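Local coordinates for protein putative metal-dependent hydrolase (PDB 6KNS) that adopts the metallo-beta-lactamase fold, binds two zinc ions and calcium, and is probably a hydrolase that may, as in relatives, process the 3' ends of tRNA, at residues I74-S85 with K108-K116. Sequence-based numbering, arbitrary orientation.
Sequences IGPLQFAKQVGS and KLTYKTHTK
Ile74 opens the contact at the start of helix 74-86, where its CG2 branch packs 4.1 Å from Leu109 CD2; two branched apolar chains suit this end, since Leu109 also lies against Ile96 of the neighbouring strand. One turn on, Gln78 enters the bend of 108-116 amide first. Its NE2 gives a nearly straight bond to Lys108 O (2.9 Å, 168°), lying in the carbonyl plane on a lone pair, and a weak one to Leu109 O. A water donates to both Gln78 OE1 and Lys108 O, while Thr115 OG1 donates to Leu109 O at 2.7 Å, so a buried amide and threonine hydroxyl together serve the carbonyls of the turn. Phe79 CB points away from the loop, yet the ring edge reaches the face of Tyr111 in an offset edge-to-face pair, centroids 5.9 Å apart; His68 of the second subunit meets the same phenylalanine ring. Lysine suits position 81 because its long chain lies apolar along His114 and Thr115 CG2 yet delivers NZ to His92 O. Gln82 runs out extended, its CG opposite the backbone N (chi1 -172°), which brings OE1 to the edge of the Tyr111 ring, where the OH donates to it over 2.6 Å from above the carbonyl plane. The flat imidazole of His114, in a classic beta bulge with Thr115 opposite Tyr111, lets Gln82 CA rest 3.6 Å over its centre (CH-pi), with Ser85 CB beside CE1. Directed neutral hydrogen bonds and ring packing, rather than charge pairing between the segments, thus fix the turn against the helix.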
loop_
_atom_site.group_PDB
_atom_site.type_symbol
_atom_site.label_atom_id
_atom_site.label_comp_id
_atom_site.label_asym_id
_atom_site.label_seq_id
_atom_site.Cartn_x
_atom_site.Cartn_y
_atom_site.Cartn_z
ATOM N N ILE A 74 -3.692 5.982 -0.299
ATOM C CA ILE A 74 -4.413 7.193 0.179
ATOM C C ILE A 74 -4.900 7.083 1.638
ATOM O O ILE A 74 -4.741 8.019 2.460
ATOM C CB ILE A 74 -5.573 7.546 -0.744
ATOM C CG1 ILE A 74 -5.013 7.998 -2.110
ATOM C CG2 ILE A 74 -6.451 8.702 -0.123
ATOM C CD1 ILE A 74 -4.353 9.359 -1.989
ATOM N N GLY A 75 -5.483 5.947 1.989
ATOM C CA GLY A 75 -5.916 5.733 3.370
ATOM C C GLY A 75 -4.781 5.889 4.354
ATOM O O GLY A 75 -4.854 6.703 5.282
ATOM N N PRO A 76 -3.706 5.119 4.160
ATOM C CA PRO A 76 -2.554 5.288 5.021
ATOM C C PRO A 76 -2.023 6.727 5.016
ATOM O O PRO A 76 -1.563 7.207 6.042
ATOM C CB PRO A 76 -1.536 4.304 4.452
ATOM C CG PRO A 76 -2.376 3.239 3.783
ATOM C CD PRO A 76 -3.554 3.994 3.214
ATOM N N LEU A 77 -2.145 7.444 3.901
ATOM C CA LEU A 77 -1.709 8.854 3.884
ATOM C C LEU A 77 -2.582 9.716 4.787
ATOM O O LEU A 77 -2.085 10.615 5.471
ATOM C CB LEU A 77 -1.663 9.415 2.475
ATOM C CG LEU A 77 -1.281 10.878 2.355
ATOM C CD1 LEU A 77 0.092 11.176 3.003
ATOM C CD2 LEU A 77 -1.325 11.250 0.885
ATOM N N GLN A 78 -3.875 9.416 4.811
ATOM C CA GLN A 78 -4.799 10.092 5.690
ATOM C C GLN A 78 -4.481 9.813 7.137
ATOM O O GLN A 78 -4.480 10.739 7.966
ATOM C CB GLN A 78 -6.260 9.743 5.331
ATOM C CG GLN A 78 -6.643 10.266 3.922
ATOM C CD GLN A 78 -7.937 9.661 3.413
ATOM O OE1 GLN A 78 -8.295 8.551 3.790
ATOM N NE2 GLN A 78 -8.664 10.408 2.574
ATOM N N PHE A 79 -4.160 8.572 7.462
ATOM C CA PHE A 79 -3.718 8.323 8.818
ATOM C C PHE A 79 -2.376 9.025 9.144
ATOM O O PHE A 79 -2.208 9.494 10.254
ATOM C CB PHE A 79 -3.640 6.842 9.103
ATOM C CG PHE A 79 -4.985 6.157 9.275
ATOM C CD1 PHE A 79 -6.192 6.881 9.346
ATOM C CD2 PHE A 79 -5.033 4.770 9.460
ATOM C CE1 PHE A 79 -7.423 6.225 9.530
ATOM C CE2 PHE A 79 -6.263 4.113 9.656
ATOM C CZ PHE A 79 -7.452 4.845 9.702
ATOM N N ALA A 80 -1.437 9.101 8.186
ATOM C CA ALA A 80 -0.156 9.782 8.418
ATOM C C ALA A 80 -0.409 11.246 8.775
ATOM O O ALA A 80 0.223 11.781 9.679
ATOM C CB ALA A 80 0.787 9.663 7.195
ATOM N N LYS A 81 -1.341 11.891 8.084
ATOM C CA LYS A 81 -1.679 13.267 8.405
ATOM C C LYS A 81 -2.317 13.366 9.778
ATOM O O LYS A 81 -1.990 14.273 10.551
ATOM C CB LYS A 81 -2.593 13.872 7.340
ATOM C CG LYS A 81 -1.877 14.097 5.981
ATOM C CD LYS A 81 -0.774 15.145 6.037
ATOM C CE LYS A 81 -1.352 16.494 6.386
ATOM N NZ LYS A 81 -0.295 17.496 6.490
ATOM N N GLN A 82 -3.205 12.425 10.101
ATOM C CA GLN A 82 -3.779 12.416 11.435
ATOM C C GLN A 82 -2.731 12.248 12.540
ATOM O O GLN A 82 -2.769 12.942 13.550
ATOM C CB GLN A 82 -4.846 11.350 11.579
ATOM C CG GLN A 82 -5.635 11.398 12.913
ATOM C CD GLN A 82 -6.823 10.449 12.869
ATOM O OE1 GLN A 82 -6.819 9.483 12.107
ATOM N NE2 GLN A 82 -7.861 10.736 13.650
ATOM N N VAL A 83 -1.793 11.336 12.358
ATOM C CA VAL A 83 -0.765 11.158 13.377
ATOM C C VAL A 83 0.122 12.419 13.465
ATOM O O VAL A 83 0.447 12.853 14.567
ATOM C CB VAL A 83 0.048 9.913 13.145
ATOM C CG1 VAL A 83 1.348 9.956 14.026
ATOM C CG2 VAL A 83 -0.845 8.658 13.412
ATOM N N GLY A 84 0.440 13.035 12.322
ATOM C CA GLY A 84 1.173 14.311 12.304
ATOM C C GLY A 84 0.539 15.398 13.152
ATOM O O GLY A 84 1.208 16.089 13.927
ATOM N N SER A 85 -0.776 15.514 13.055
ATOM C CA SER A 85 -1.506 16.504 13.840
ATOM C C SER A 85 -1.481 16.159 15.313
ATOM O O SER A 85 -1.272 17.014 16.137
ATOM C CB SER A 85 -2.949 16.632 13.329
ATOM O OG SER A 85 -3.854 16.910 14.380
ATOM N N LYS A 108 -14.033 9.683 -0.867
ATOM C CA LYS A 108 -13.137 9.101 0.099
ATOM C C LYS A 108 -11.895 9.952 0.350
ATOM O O LYS A 108 -11.115 9.659 1.271
ATOM C CB LYS A 108 -12.706 7.710 -0.377
ATOM C CG LYS A 108 -13.845 6.673 -0.437
ATOM C CD LYS A 108 -13.323 5.414 -1.168
ATOM C CE LYS A 108 -14.373 4.329 -1.392
ATOM N NZ LYS A 108 -13.693 3.178 -2.099
ATOM N N LEU A 109 -11.681 10.972 -0.475
ATOM C CA LEU A 109 -10.455 11.743 -0.397
ATOM C C LEU A 109 -10.436 12.688 0.812
ATOM O O LEU A 109 -9.375 13.121 1.203
ATOM C CB LEU A 109 -10.226 12.547 -1.699
ATOM C CG LEU A 109 -10.090 11.690 -2.972
ATOM C CD1 LEU A 109 -9.752 12.549 -4.182
ATOM C CD2 LEU A 109 -9.034 10.559 -2.746
ATOM N N THR A 110 -11.599 13.036 1.354
ATOM C CA THR A 110 -11.694 14.005 2.450
ATOM C C THR A 110 -11.776 13.279 3.809
ATOM O O THR A 110 -12.710 12.513 4.063
ATOM C CB THR A 110 -12.900 14.909 2.280
ATOM O OG1 THR A 110 -12.751 15.668 1.061
ATOM C CG2 THR A 110 -13.105 15.830 3.505
ATOM N N TYR A 111 -10.787 13.536 4.679
ATOM C CA TYR A 111 -10.736 12.888 5.998
ATOM C C TYR A 111 -10.513 13.924 7.065
ATOM O O TYR A 111 -9.436 14.494 7.146
ATOM C CB TYR A 111 -9.624 11.853 6.000
ATOM C CG TYR A 111 -9.462 11.118 7.294
ATOM C CD1 TYR A 111 -10.453 10.279 7.752
ATOM C CD2 TYR A 111 -8.335 11.312 8.087
ATOM C CE1 TYR A 111 -10.330 9.613 8.948
ATOM C CE2 TYR A 111 -8.193 10.651 9.290
ATOM C CZ TYR A 111 -9.193 9.785 9.712
ATOM O OH TYR A 111 -9.088 9.114 10.903
ATOM N N LYS A 112 -11.537 14.147 7.875
ATOM C CA LYS A 112 -11.573 15.203 8.910
ATOM C C LYS A 112 -11.027 16.513 8.402
ATOM O O LYS A 112 -11.421 16.952 7.331
ATOM C CB LYS A 112 -10.829 14.733 10.152
ATOM C CG LYS A 112 -11.133 13.249 10.462
ATOM C CD LYS A 112 -11.251 12.966 11.936
ATOM C CE LYS A 112 -11.500 11.469 12.176
ATOM N NZ LYS A 112 -12.279 11.220 13.403
ATOM N N THR A 113 -10.118 17.123 9.158
ATOM C CA THR A 113 -9.404 18.316 8.735
ATOM C C THR A 113 -7.987 17.955 8.251
ATOM O O THR A 113 -7.141 18.826 8.116
ATOM C CB THR A 113 -9.281 19.275 9.950
ATOM O OG1 THR A 113 -8.645 18.570 11.017
ATOM C CG2 THR A 113 -10.684 19.697 10.478
ATOM N N HIS A 114 -7.732 16.675 7.959
ATOM C CA HIS A 114 -6.398 16.204 7.608
ATOM C C HIS A 114 -6.118 16.192 6.116
ATOM O O HIS A 114 -5.000 16.545 5.682
ATOM C CB HIS A 114 -6.178 14.814 8.202
ATOM C CG HIS A 114 -6.339 14.785 9.686
ATOM N ND1 HIS A 114 -5.696 15.684 10.511
ATOM C CD2 HIS A 114 -7.107 14.010 10.495
ATOM C CE1 HIS A 114 -6.042 15.448 11.767
ATOM N NE2 HIS A 114 -6.898 14.442 11.786
ATOM N N THR A 115 -7.106 15.737 5.346
ATOM C CA THR A 115 -7.030 15.765 3.896
ATOM C C THR A 115 -8.373 16.264 3.339
ATOM O O THR A 115 -9.437 16.045 3.937
ATOM C CB THR A 115 -6.649 14.389 3.260
ATOM O OG1 THR A 115 -7.746 13.474 3.365
ATOM C CG2 THR A 115 -5.383 13.785 3.875
ATOM N N LYS A 116 -8.296 16.953 2.212
ATOM C CA LYS A 116 -9.451 17.565 1.565
ATOM C C LYS A 116 -9.448 17.241 0.079
ATOM O O LYS A 116 -8.544 17.627 -0.671
ATOM C CB LYS A 116 -9.466 19.096 1.790
ATOM C CG LYS A 116 -10.762 19.841 1.258
HETATM O O HOH W 1 -9.538 6.795 1.651
#